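Local coordinates for Tat (Twin-arginine translocation) pathway signal sequence containing protein (Mycobacterium tuberculosis, PDB 5IMU) that is of unknown function but, in the C-terminal part crystallised here, combines an alpha/beta region with a helical bundle, at residues I55-R60 / N207-W212; T48-G53 / P179-T184. All coordinates share one frame; numbering follows the deposited sequence.

Both contacts fasten one loop, between strand 44-48 and strand 65-67, to the helical C-terminal half of the chain. Their segments alternate in sequence: 48-53, 55-60, 179-184, then 207-212. The earlier pair belongs to the DUF5632 part of the chain and the later pair to the DUF5631 part, so each contact joins the two. Contact 2 reaches the start of helix 183-199 and contact 1 the following helix, 203-216. Their centres are about 13 Å apart, and they touch where Trp212 CH2 packs 3.2 Å from Gly52 O. Successive parts of one loop thus meet two consecutive helices, consistent with one continuous interface between the alpha/beta region, through this loop, and the helical bundle.

Contact 1. Residues I55-R60 / N207-W212; sequences IPPHVR and NYHLAW
Tyr208 brings its hydroxyl end against Ile55, within the loop that follows strand 44-48, with OH 3.7 Å from Ile55 CB and at a similar distance from CG1. The same oxygen accepts the backbone N-H of Ile55: N to OH measures 3.0 Å and the N-H...O angle is 158°, a nearly straight bond. Ring atom CE2 of Tyr208 lies 4.0 Å from Ile55 O, which sits close to the ring plane, at the edge. That carbonyl is hydrogen-bonded by Arg115, which also takes the carbonyl of Pro56, so the backbone here is gripped by two different side chains. A chi1 of 170° sets the Tyr208 ring opposite its backbone N, and the hydroxyl at the far end of the ring then reaches the N-H of Ile55.

One residue on, His209 meets the Pro57 ring. Pro57 CG stands 3.6 Å from His209 CE1 and 3.8 Å from its NE2, an oblique van der Waals approach. The imidazole is held from two more directions: Tyr208 CD2 lies 3.7 Å above one of its faces, while ND1 is hydrogen-bonded to the indole NE1 of Trp54, the residue just before the loop segment. A face of Tyr208 is in turn overlaid by Trp212 CD1, one helical turn later, offset toward the ring's rim.

Pro56 to Val59 form a type I beta turn, closed by a weak Val59 N to Pro56 O bond. Trp189 and Ala193 of helix 183-199 also touch Pro57. Pro57, in the turn, thus packs against two helices, while Ile55 and Trp54, just before it, supply the polar ties to Tyr208 and His209, an arrangement belonging to the buried junction between the alpha/beta region and the helical bundle.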
# COMPACT_ATOMS: atom_id res chain seq x y z
N ILE A 55 0.73 0.68 1.40
CA ILE A 55 -0.28 -0.36 1.18
C ILE A 55 -0.02 -0.98 -0.18
O ILE A 55 -0.00 -0.27 -1.19
CB ILE A 55 -1.71 0.21 1.27
CG1 ILE A 55 -1.90 1.02 2.55
CG2 ILE A 55 -2.73 -0.92 1.20
CD1 ILE A 55 -1.57 0.26 3.82
N PRO A 56 0.17 -2.30 -0.27
CA PRO A 56 0.53 -2.91 -1.55
C PRO A 56 -0.62 -2.81 -2.55
O PRO A 56 -1.79 -2.71 -2.15
CB PRO A 56 0.83 -4.37 -1.18
CG PRO A 56 0.08 -4.60 0.09
CD PRO A 56 0.13 -3.29 0.82
N PRO A 57 -0.32 -2.84 -3.85
CA PRO A 57 -1.37 -2.55 -4.85
C PRO A 57 -2.46 -3.60 -4.94
O PRO A 57 -3.57 -3.27 -5.36
CB PRO A 57 -0.58 -2.44 -6.16
CG PRO A 57 0.86 -2.33 -5.78
CD PRO A 57 1.00 -3.05 -4.47
N HIS A 58 -2.18 -4.85 -4.58
CA HIS A 58 -3.18 -5.89 -4.78
C HIS A 58 -4.24 -5.92 -3.69
O HIS A 58 -5.14 -6.76 -3.74
CB HIS A 58 -2.51 -7.27 -4.90
CG HIS A 58 -1.88 -7.75 -3.63
ND1 HIS A 58 -0.77 -7.15 -3.07
CD2 HIS A 58 -2.19 -8.79 -2.82
CE1 HIS A 58 -0.43 -7.79 -1.97
NE2 HIS A 58 -1.28 -8.79 -1.79
N VAL A 59 -4.17 -5.01 -2.72
CA VAL A 59 -5.17 -4.91 -1.65
C VAL A 59 -6.06 -3.71 -1.95
O VAL A 59 -5.57 -2.58 -2.06
CB VAL A 59 -4.51 -4.78 -0.27
CG1 VAL A 59 -5.56 -4.51 0.80
CG2 VAL A 59 -3.72 -6.03 0.06
N ARG A 60 -7.36 -3.96 -2.09
CA ARG A 60 -8.34 -2.89 -2.26
C ARG A 60 -8.82 -2.42 -0.89
O ARG A 60 -9.02 -3.22 0.02
CB ARG A 60 -9.52 -3.37 -3.10
CG ARG A 60 -9.12 -3.99 -4.43
CD ARG A 60 -8.44 -2.96 -5.32
NE ARG A 60 -9.39 -2.00 -5.88
CZ ARG A 60 -9.06 -0.80 -6.34
NH1 ARG A 60 -7.80 -0.41 -6.32
NH2 ARG A 60 -10.00 0.00 -6.83
N ASN A 207 2.11 8.32 -8.75
CA ASN A 207 2.65 9.28 -7.80
C ASN A 207 2.75 8.68 -6.40
O ASN A 207 3.77 8.81 -5.72
CB ASN A 207 1.79 10.55 -7.80
CG ASN A 207 2.41 11.68 -7.01
OD1 ASN A 207 3.40 12.28 -7.45
ND2 ASN A 207 1.84 11.99 -5.86
N TYR A 208 1.68 8.01 -5.96
CA TYR A 208 1.67 7.38 -4.64
C TYR A 208 2.83 6.41 -4.47
O TYR A 208 3.55 6.45 -3.47
CB TYR A 208 0.32 6.67 -4.43
CG TYR A 208 0.24 5.77 -3.21
CD1 TYR A 208 -0.20 6.27 -1.98
CD2 TYR A 208 0.55 4.42 -3.29
CE1 TYR A 208 -0.29 5.45 -0.87
CE2 TYR A 208 0.46 3.59 -2.18
CZ TYR A 208 0.04 4.11 -0.97
OH TYR A 208 -0.05 3.29 0.13
N HIS A 209 3.03 5.54 -5.46
CA HIS A 209 4.08 4.53 -5.33
C HIS A 209 5.47 5.15 -5.45
O HIS A 209 6.40 4.72 -4.77
CB HIS A 209 3.88 3.43 -6.38
CG HIS A 209 2.68 2.57 -6.13
ND1 HIS A 209 2.54 1.82 -4.98
CD2 HIS A 209 1.57 2.34 -6.87
CE1 HIS A 209 1.40 1.16 -5.02
NE2 HIS A 209 0.79 1.46 -6.16
N LEU A 210 5.62 6.16 -6.31
CA LEU A 210 6.91 6.82 -6.45
C LEU A 210 7.30 7.57 -5.17
O LEU A 210 8.46 7.54 -4.76
CB LEU A 210 6.89 7.78 -7.63
CG LEU A 210 8.12 7.86 -8.55
CD1 LEU A 210 8.35 9.29 -9.01
CD2 LEU A 210 9.37 7.29 -7.90
N ALA A 211 6.33 8.24 -4.54
CA ALA A 211 6.62 8.94 -3.29
C ALA A 211 7.05 7.97 -2.21
O ALA A 211 8.00 8.23 -1.46
CB ALA A 211 5.39 9.74 -2.84
N TRP A 212 6.37 6.82 -2.10
CA TRP A 212 6.75 5.84 -1.10
C TRP A 212 8.08 5.18 -1.43
O TRP A 212 8.80 4.77 -0.52
CB TRP A 212 5.65 4.79 -0.96
CG TRP A 212 4.60 5.19 0.03
CD1 TRP A 212 3.36 5.69 -0.24
CD2 TRP A 212 4.71 5.14 1.45
NE1 TRP A 212 2.69 5.95 0.93
CE2 TRP A 212 3.50 5.62 1.99
CE3 TRP A 212 5.72 4.73 2.33
CZ2 TRP A 212 3.27 5.70 3.36
CZ3 TRP A 212 5.49 4.81 3.69
CH2 TRP A 212 4.28 5.29 4.20

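Contact 2. Residues T48-G53 / P179-T184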
# COMPACT_ATOMS: atom_id res chain seq x y z
N THR A 48 -0.36 -1.29 7.61
CA THR A 48 0.36 -2.54 7.75
C THR A 48 1.82 -2.20 8.00
O THR A 48 2.28 -1.10 7.67
CB THR A 48 0.24 -3.44 6.51
OG1 THR A 48 1.06 -4.61 6.68
CG2 THR A 48 0.69 -2.69 5.26
N ASP A 49 2.56 -3.13 8.61
CA ASP A 49 3.97 -2.90 8.89
C ASP A 49 4.88 -3.44 7.79
O ASP A 49 6.09 -3.58 8.01
CB ASP A 49 4.35 -3.51 10.25
CG ASP A 49 4.18 -5.02 10.29
OD1 ASP A 49 3.61 -5.60 9.34
OD2 ASP A 49 4.63 -5.63 11.28
N LEU A 50 4.32 -3.73 6.61
CA LEU A 50 5.12 -4.23 5.50
C LEU A 50 6.23 -3.26 5.13
O LEU A 50 7.38 -3.67 4.91
CB LEU A 50 4.22 -4.50 4.29
CG LEU A 50 4.87 -5.00 3.00
CD1 LEU A 50 5.50 -6.38 3.19
CD2 LEU A 50 3.85 -5.04 1.87
N ALA A 51 5.92 -1.96 5.08
CA ALA A 51 6.92 -0.97 4.69
C ALA A 51 6.54 0.44 5.15
O ALA A 51 6.31 1.32 4.32
CB ALA A 51 7.12 -0.98 3.17
N GLY A 52 6.47 0.65 6.46
CA GLY A 52 6.33 1.98 7.02
C GLY A 52 5.00 2.68 6.80
O GLY A 52 4.90 3.88 7.06
N GLY A 53 3.98 1.97 6.34
CA GLY A 53 2.68 2.56 6.07
C GLY A 53 2.22 2.43 4.63
O GLY A 53 1.06 2.77 4.33
N PRO A 179 8.25 -11.86 8.00
CA PRO A 179 8.63 -10.47 8.27
C PRO A 179 10.12 -10.17 8.11
O PRO A 179 10.56 -9.09 8.49
CB PRO A 179 8.22 -10.29 9.73
CG PRO A 179 8.41 -11.64 10.33
CD PRO A 179 8.13 -12.65 9.24
N SER A 180 10.88 -11.11 7.54
CA SER A 180 12.31 -10.93 7.30
C SER A 180 12.61 -10.52 5.87
O SER A 180 13.64 -10.89 5.30
CB SER A 180 13.08 -12.20 7.66
OG SER A 180 12.89 -12.55 9.02
N HIS A 181 11.71 -9.74 5.26
CA HIS A 181 11.88 -9.29 3.89
C HIS A 181 12.92 -8.18 3.81
O HIS A 181 13.18 -7.47 4.78
CB HIS A 181 10.55 -8.80 3.33
CG HIS A 181 9.85 -7.81 4.21
ND1 HIS A 181 9.36 -8.14 5.45
CD2 HIS A 181 9.57 -6.50 4.03
CE1 HIS A 181 8.80 -7.08 6.00
NE2 HIS A 181 8.92 -6.07 5.16
N GLU A 182 13.53 -8.04 2.63
CA GLU A 182 14.46 -6.96 2.36
C GLU A 182 13.70 -5.77 1.80
O GLU A 182 12.94 -5.92 0.83
CB GLU A 182 15.55 -7.40 1.38
CG GLU A 182 16.46 -8.51 1.90
CD GLU A 182 17.45 -8.01 2.94
OE1 GLU A 182 17.63 -6.78 3.05
OE2 GLU A 182 18.06 -8.85 3.63
N LEU A 183 13.89 -4.59 2.40
CA LEU A 183 13.30 -3.38 1.85
C LEU A 183 13.78 -3.11 0.43
O LEU A 183 13.10 -2.39 -0.31
CB LEU A 183 13.62 -2.17 2.74
CG LEU A 183 12.90 -2.03 4.08
CD1 LEU A 183 13.10 -0.61 4.58
CD2 LEU A 183 11.43 -2.36 3.97
N THR A 184 14.94 -3.64 0.06
CA THR A 184 15.40 -3.59 -1.32
C THR A 184 14.34 -4.15 -2.27
O THR A 184 13.98 -3.51 -3.26
CB THR A 184 16.71 -4.35 -1.46
OG1 THR A 184 17.80 -3.51 -1.06
CG2 THR A 184 16.92 -4.83 -2.89
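The imidazole of His181 has Leu50 CD1 over one face, 3.9 Å above the plane and displaced toward the rim, while Pro179 CA lies at its edge, in plane. From the ring centroid the methyl is 4.3 Å away and 24° off the normal, which meets the geometry of a CH-pi contact. The ring of Tyr178 also meets His181, the two planes inclined only slightly.

Leu50 presents its backbone as well as its methyl. His181 NE2 donates to Leu50 O over 2.9 Å, at an N-H...O angle of 151°. The donor lies in the carbonyl plane, on a lone pair, although the oxygen is tilted somewhat out of the imidazole plane. Bond and methyl contact together restrain the rotation of the ring. His181 CG falls between its own backbone N and carbonyl carbon (chi1 51°), a setting that turns the imidazole to the loop. Leu183 CD2 adds a looser approach, 4.4 Å from Leu50 O.

Asp49 OD1 is hydrogen-bonded to Tyr178 OH, a second polar tie between the loop and the connection that precedes helix 183-199. Around this junction Leu50 packs on Val174 and Leu175 of helix 157-177 and on Trp189 of helix 183-199, and His181 touches Val174 and Val186. The loop leaving strand 44-48 is thus lodged against the connection between those two helices.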